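Long-range contact in chintase (Rhizomucor miehei, PDB 5YUQ), which probably hydrolyses the beta-1,4 linkages of chitin as a family 18 glycoside hydrolase with a tunnel-shaped active site: residues A[162-170]-A[218-227]. Sequence-based numbering, arbitrary orientation. Where two conformers were deposited one is given.
Sequences STKLDDNWA and WIAAGIPAEQ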
ATOM      1  N   SER A 162      10.604   0.642  15.420  0.60 15.53           N
ATOM      2  CA  SER A 162      10.871   1.706  16.372  0.60 14.69           C
ATOM      3  C   SER A 162       9.696   1.884  17.339  0.60 15.20           C
ATOM      4  O   SER A 162       8.534   1.799  16.941  0.60 17.53           O
ATOM      5  CB  SER A 162      11.169   3.000  15.615  0.60 15.73           C
ATOM      6  OG  SER A 162      12.347   2.866  14.826  0.60 15.95           O
ATOM      7  N   THR A 163      10.004   2.099  18.616  1.00 16.10           N
ATOM      8  CA  THR A 163       8.965   2.331  19.615  1.00 16.76           C
ATOM      9  C   THR A 163       8.904   3.815  19.942  1.00 14.73           C
ATOM     10  O   THR A 163       7.978   4.282  20.599  1.00 17.18           O
ATOM     11  CB  THR A 163       9.207   1.515  20.901  1.00 21.43           C
ATOM     12  OG1 THR A 163      10.481   1.853  21.448  1.00 21.68           O
ATOM     13  CG2 THR A 163       9.168   0.021  20.602  1.00 21.93           C
ATOM     14  N   LYS A 164       9.896   4.552  19.457  1.00 19.12           N
ATOM     15  CA  LYS A 164       9.953   5.998  19.642  1.00 17.71           C
ATOM     16  C   LYS A 164      10.649   6.629  18.450  1.00 17.21           C
ATOM     17  O   LYS A 164      11.874   6.566  18.343  1.00 22.22           O
ATOM     18  CB  LYS A 164      10.736   6.331  20.920  1.00 19.99           C
ATOM     19  CG  LYS A 164      11.107   7.807  21.087  1.00 32.15           C
ATOM     20  CD  LYS A 164       9.989   8.613  21.720  1.00 40.12           C
ATOM     21  CE  LYS A 164      10.495   9.971  22.216  1.00 46.58           C
ATOM     22  NZ  LYS A 164      11.036  10.817  21.109  1.00 46.94           N
ATOM     23  N   LEU A 165       9.875   7.222  17.541  1.00 15.40           N
ATOM     24  CA  LEU A 165      10.463   7.899  16.395  1.00 14.24           C
ATOM     25  C   LEU A 165      10.979   9.286  16.768  1.00 16.83           C
ATOM     26  O   LEU A 165      10.356  10.001  17.560  1.00 17.16           O
ATOM     27  CB  LEU A 165       9.439   8.042  15.276  1.00 14.02           C
ATOM     28  CG  LEU A 165       9.004   6.742  14.606  1.00 13.63           C
ATOM     29  CD1 LEU A 165       7.764   6.995  13.762  1.00 18.23           C
ATOM     30  CD2 LEU A 165      10.138   6.230  13.749  1.00 15.18           C
ATOM     31  N   ASP A 166      12.134   9.630  16.201  1.00 14.48           N
ATOM     32  CA  ASP A 166      12.679  10.986  16.201  1.00 15.15           C
ATOM     33  C   ASP A 166      11.535  11.942  15.891  1.00 12.58           C
ATOM     34  O   ASP A 166      10.801  11.736  14.921  1.00 14.59           O
ATOM     35  CB  ASP A 166      13.748  11.039  15.100  1.00 15.94           C
ATOM     36  CG  ASP A 166      14.484  12.363  15.019  1.00 15.97           C
ATOM     37  OD1 ASP A 166      13.996  13.413  15.502  1.00 14.69           O
ATOM     38  OD2 ASP A 166      15.592  12.348  14.438  1.00 21.82           O
ATOM     39  N   ASP A 167      11.348  12.980  16.701  1.00 14.20           N
ATOM     40  CA  ASP A 167      10.179  13.824  16.459  1.00 16.49           C
ATOM     41  C   ASP A 167      10.337  14.712  15.235  1.00 15.23           C
ATOM     42  O   ASP A 167       9.411  15.415  14.847  1.00 17.00           O
ATOM     43  CB  ASP A 167       9.653  14.549  17.721  1.00 18.88           C
ATOM     44  CG  ASP A 167      10.522  15.706  18.182  1.00 23.50           C
ATOM     45  OD1 ASP A 167      11.338  16.250  17.405  1.00 20.15           O
ATOM     46  OD2 ASP A 167      10.345  16.096  19.356  1.00 19.65           O
ATOM     47  N   ASN A 168      11.503  14.644  14.600  1.00 13.08           N
ATOM     48  CA  ASN A 168      11.670  15.303  13.317  1.00 11.07           C
ATOM     49  C   ASN A 168      10.953  14.569  12.191  1.00 11.55           C
ATOM     50  O   ASN A 168      10.775  15.121  11.110  1.00 12.59           O
ATOM     51  CB  ASN A 168      13.146  15.484  12.987  1.00 11.02           C
ATOM     52  CG  ASN A 168      13.773  16.610  13.781  1.00 15.82           C
ATOM     53  OD1 ASN A 168      13.760  17.761  13.349  1.00 18.08           O
ATOM     54  ND2 ASN A 168      14.306  16.286  14.956  1.00 15.60           N
ATOM     55  N   TRP A 169      10.537  13.332  12.434  1.00 13.10           N
ATOM     56  CA  TRP A 169       9.704  12.655  11.444  1.00 11.41           C
ATOM     57  C   TRP A 169       8.406  13.426  11.267  1.00 13.30           C
ATOM     58  O   TRP A 169       8.064  13.839  10.165  1.00 12.20           O
ATOM     59  CB  TRP A 169       9.431  11.201  11.850  1.00 12.19           C
ATOM     60  CG  TRP A 169      10.485  10.255  11.368  1.00 12.02           C
ATOM     61  CD1 TRP A 169      11.438   9.625  12.119  1.00 14.32           C
ATOM     62  CD2 TRP A 169      10.679   9.822  10.019  1.00 12.99           C
ATOM     63  NE1 TRP A 169      12.225   8.832  11.311  1.00 15.24           N
ATOM     64  CE2 TRP A 169      11.775   8.928  10.020  1.00 13.55           C
ATOM     65  CE3 TRP A 169      10.041  10.106   8.809  1.00 14.55           C
ATOM     66  CZ2 TRP A 169      12.243   8.320   8.854  1.00 12.14           C
ATOM     67  CZ3 TRP A 169      10.495   9.492   7.652  1.00 15.14           C
ATOM     68  CH2 TRP A 169      11.593   8.616   7.680  1.00 11.88           C
ATOM     69  N   ALA A 170       7.692  13.635  12.364  1.00 12.95           N
ATOM     70  CA  ALA A 170       6.400  14.306  12.299  1.00 14.51           C
ATOM     71  C   ALA A 170       6.543  15.767  11.872  1.00 14.25           C
ATOM     72  O   ALA A 170       5.664  16.309  11.207  1.00 13.53           O
ATOM     73  CB  ALA A 170       5.679  14.206  13.642  1.00 15.88           C
ATOM     74  N   TRP A 218       1.723   3.342  15.228  1.00 15.05           N
ATOM     75  CA  TRP A 218       2.339   4.550  14.681  1.00 12.98           C
ATOM     76  C   TRP A 218       2.091   5.776  15.588  1.00 16.28           C
ATOM     77  O   TRP A 218       2.964   6.610  15.733  1.00 15.62           O
ATOM     78  CB  TRP A 218       2.015   4.808  13.229  1.00 14.68           C
ATOM     79  CG  TRP A 218       2.753   3.981  12.256  1.00 10.53           C
ATOM     80  CD1 TRP A 218       2.360   2.730  11.742  1.00 14.27           C
ATOM     81  CD2 TRP A 218       3.964   4.301  11.575  1.00 13.92           C
ATOM     82  NE1 TRP A 218       3.248   2.316  10.821  1.00 15.09           N
ATOM     83  CE2 TRP A 218       4.257   3.239  10.702  1.00 12.87           C
ATOM     84  CE3 TRP A 218       4.852   5.363  11.631  1.00 14.35           C
ATOM     85  CZ2 TRP A 218       5.349   3.237   9.911  1.00 11.76           C
ATOM     86  CZ3 TRP A 218       5.902   5.363  10.861  1.00 12.11           C
ATOM     87  CH2 TRP A 218       6.169   4.309   9.975  1.00 10.66           C
ATOM     88  N   ILE A 219       0.928   5.817  16.182  1.00 14.89           N
ATOM     89  CA  ILE A 219       0.642   6.898  17.128  1.00 16.59           C
ATOM     90  C   ILE A 219       1.514   6.738  18.374  1.00 16.94           C
ATOM     91  O   ILE A 219       2.104   7.715  18.866  1.00 15.02           O
ATOM     92  CB  ILE A 219      -0.855   6.950  17.522  1.00 14.66           C
ATOM     93  CG1 ILE A 219      -1.719   7.381  16.324  1.00 14.65           C
ATOM     94  CG2 ILE A 219      -1.082   7.927  18.681  1.00 18.24           C
ATOM     95  CD1 ILE A 219      -3.212   7.327  16.589  1.00 14.88           C
ATOM     96  N   ALA A 220       1.619   5.510  18.872  1.00 16.11           N
ATOM     97  CA  ALA A 220       2.415   5.250  20.075  1.00 14.51           C
ATOM     98  C   ALA A 220       3.887   5.621  19.884  1.00 17.54           C
ATOM     99  O   ALA A 220       4.564   6.022  20.837  1.00 19.39           O
ATOM    100  CB  ALA A 220       2.282   3.797  20.508  1.00 18.61           C
ATOM    101  N   ALA A 221       4.374   5.508  18.653  1.00 15.01           N
ATOM    102  CA  ALA A 221       5.767   5.827  18.350  1.00 14.96           C
ATOM    103  C   ALA A 221       5.996   7.307  18.046  1.00 14.17           C
ATOM    104  O   ALA A 221       7.134   7.723  17.832  1.00 15.86           O
ATOM    105  CB  ALA A 221       6.277   4.959  17.206  1.00 15.90           C
ATOM    106  N   GLY A 222       4.928   8.097  18.016  1.00 16.10           N
ATOM    107  CA  GLY A 222       5.072   9.545  17.957  1.00 15.00           C
ATOM    108  C   GLY A 222       4.406  10.282  16.807  1.00 14.39           C
ATOM    109  O   GLY A 222       4.442  11.504  16.755  1.00 15.94           O
ATOM    110  N   ILE A 223       3.791   9.569  15.872  1.00 13.52           N
ATOM    111  CA  ILE A 223       3.151  10.281  14.772  1.00 12.93           C
ATOM    112  C   ILE A 223       1.725  10.656  15.161  1.00 14.78           C
ATOM    113  O   ILE A 223       0.926   9.781  15.501  1.00 16.93           O
ATOM    114  CB  ILE A 223       3.126   9.451  13.479  1.00 10.33           C
ATOM    115  CG1 ILE A 223       4.537   8.959  13.128  1.00 14.62           C
ATOM    116  CG2 ILE A 223       2.532  10.278  12.347  1.00 13.91           C
ATOM    117  CD1 ILE A 223       5.612  10.053  13.075  1.00 16.82           C
ATOM    118  N   PRO A 224       1.396  11.961  15.131  1.00 14.80           N
ATOM    119  CA  PRO A 224       0.023  12.343  15.473  1.00 13.73           C
ATOM    120  C   PRO A 224      -0.977  11.737  14.497  1.00 17.20           C
ATOM    121  O   PRO A 224      -0.661  11.573  13.310  1.00 15.54           O
ATOM    122  CB  PRO A 224       0.038  13.866  15.334  1.00 19.23           C
ATOM    123  CG  PRO A 224       1.487  14.243  15.550  1.00 17.45           C
ATOM    124  CD  PRO A 224       2.247  13.134  14.875  1.00 15.38           C
ATOM    125  N   ALA A 225      -2.166  11.407  14.990  1.00 13.86           N
ATOM    126  CA  ALA A 225      -3.166  10.732  14.170  1.00 13.87           C
ATOM    127  C   ALA A 225      -3.492  11.496  12.893  1.00 14.17           C
ATOM    128  O   ALA A 225      -3.739  10.888  11.843  1.00 15.74           O
ATOM    129  CB  ALA A 225      -4.434  10.493  14.988  1.00 17.03           C
ATOM    130  N   GLU A 226      -3.495  12.826  12.969  1.00 14.82           N
ATOM    131  CA  GLU A 226      -3.884  13.632  11.818  1.00 15.83           C
ATOM    132  C   GLU A 226      -2.872  13.539  10.677  1.00 14.40           C
ATOM    133  O   GLU A 226      -3.163  13.938   9.550  1.00 15.58           O
ATOM    134  CB  GLU A 226      -4.119  15.088  12.232  1.00 17.03           C
ATOM    135  CG  GLU A 226      -2.909  15.782  12.792  1.00 23.53           C
ATOM    136  CD  GLU A 226      -3.247  17.153  13.345  1.00 36.11           C
ATOM    137  OE1 GLU A 226      -3.071  18.147  12.610  1.00 45.85           O
ATOM    138  OE2 GLU A 226      -3.690  17.236  14.512  1.00 42.71           O
ATOM    139  N   GLN A 227      -1.690  13.001  10.961  1.00 14.62           N
ATOM    140  CA  GLN A 227      -0.699  12.800   9.908  1.00 14.12           C
ATOM    141  C   GLN A 227      -0.663  11.358   9.431  1.00 14.91           C
ATOM    142  O   GLN A 227       0.174  11.002   8.606  1.00 14.17           O
ATOM    143  CB  GLN A 227       0.694  13.223  10.373  1.00 15.78           C
ATOM    144  CG  GLN A 227       0.834  14.717  10.551  1.00 14.74           C
ATOM    145  CD  GLN A 227       2.188  15.111  11.069  1.00 14.75           C
ATOM    146  OE1 GLN A 227       2.344  15.407  12.257  1.00 17.46           O
ATOM    147  NE2 GLN A 227       3.189  15.106  10.189  1.00 15.28           N
TER
HETATM  148  O   HOH W   1       7.000   7.023  21.595  1.00 30.17           O
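With CG of Leu165 opposite its carbonyl carbon (chi1 -68°) and CG1 of Ile223 set likewise (chi1 -53°), the two branched side chains meet obliquely, CD1 to CD1 at 3.8 Å. The same Leu165 CD1 lies 3.8 Å from CZ3 of Trp218, and CG of Leu165 rests against CB of Ala221. Ile223 CD1 also reaches CB of Trp169 and CB of Ala170, so one methyl bridges Leu165 and the first turn of helix 168-172. Two hydrogen bonds bracket this apolar patch. Leu165 N donates to Ala221 O at 2.8 Å. Gln227, extended beyond CG, brings NE2 to a lone pair of Ala170 O at 2.9 Å; the acceptor is close to the amide plane, and CB of Ala170 packs on Pro224 CD at 3.8 Å. Beside Leu165, the CA-H of Ala221 points at Thr163 O, and a water donates to both Thr163 O and Ala220 O. Ala221 presents its carbonyl where helix 211-220 ends in a Schellman motif, with Gly222 at positive phi. Asp166 OD1 caps the turn into helix 168-172 by accepting from Asn168 N. In this TIM-barrel family, the contact ties the loop before helix 168-172, and the helix's own first turn, to the link from helix 211-220 to strand 228-240; Phe176 of strand 175-178 and Leu228 of strand 228-240 touch Ile223, while Leu129 of helix 124-139 flanks Trp169.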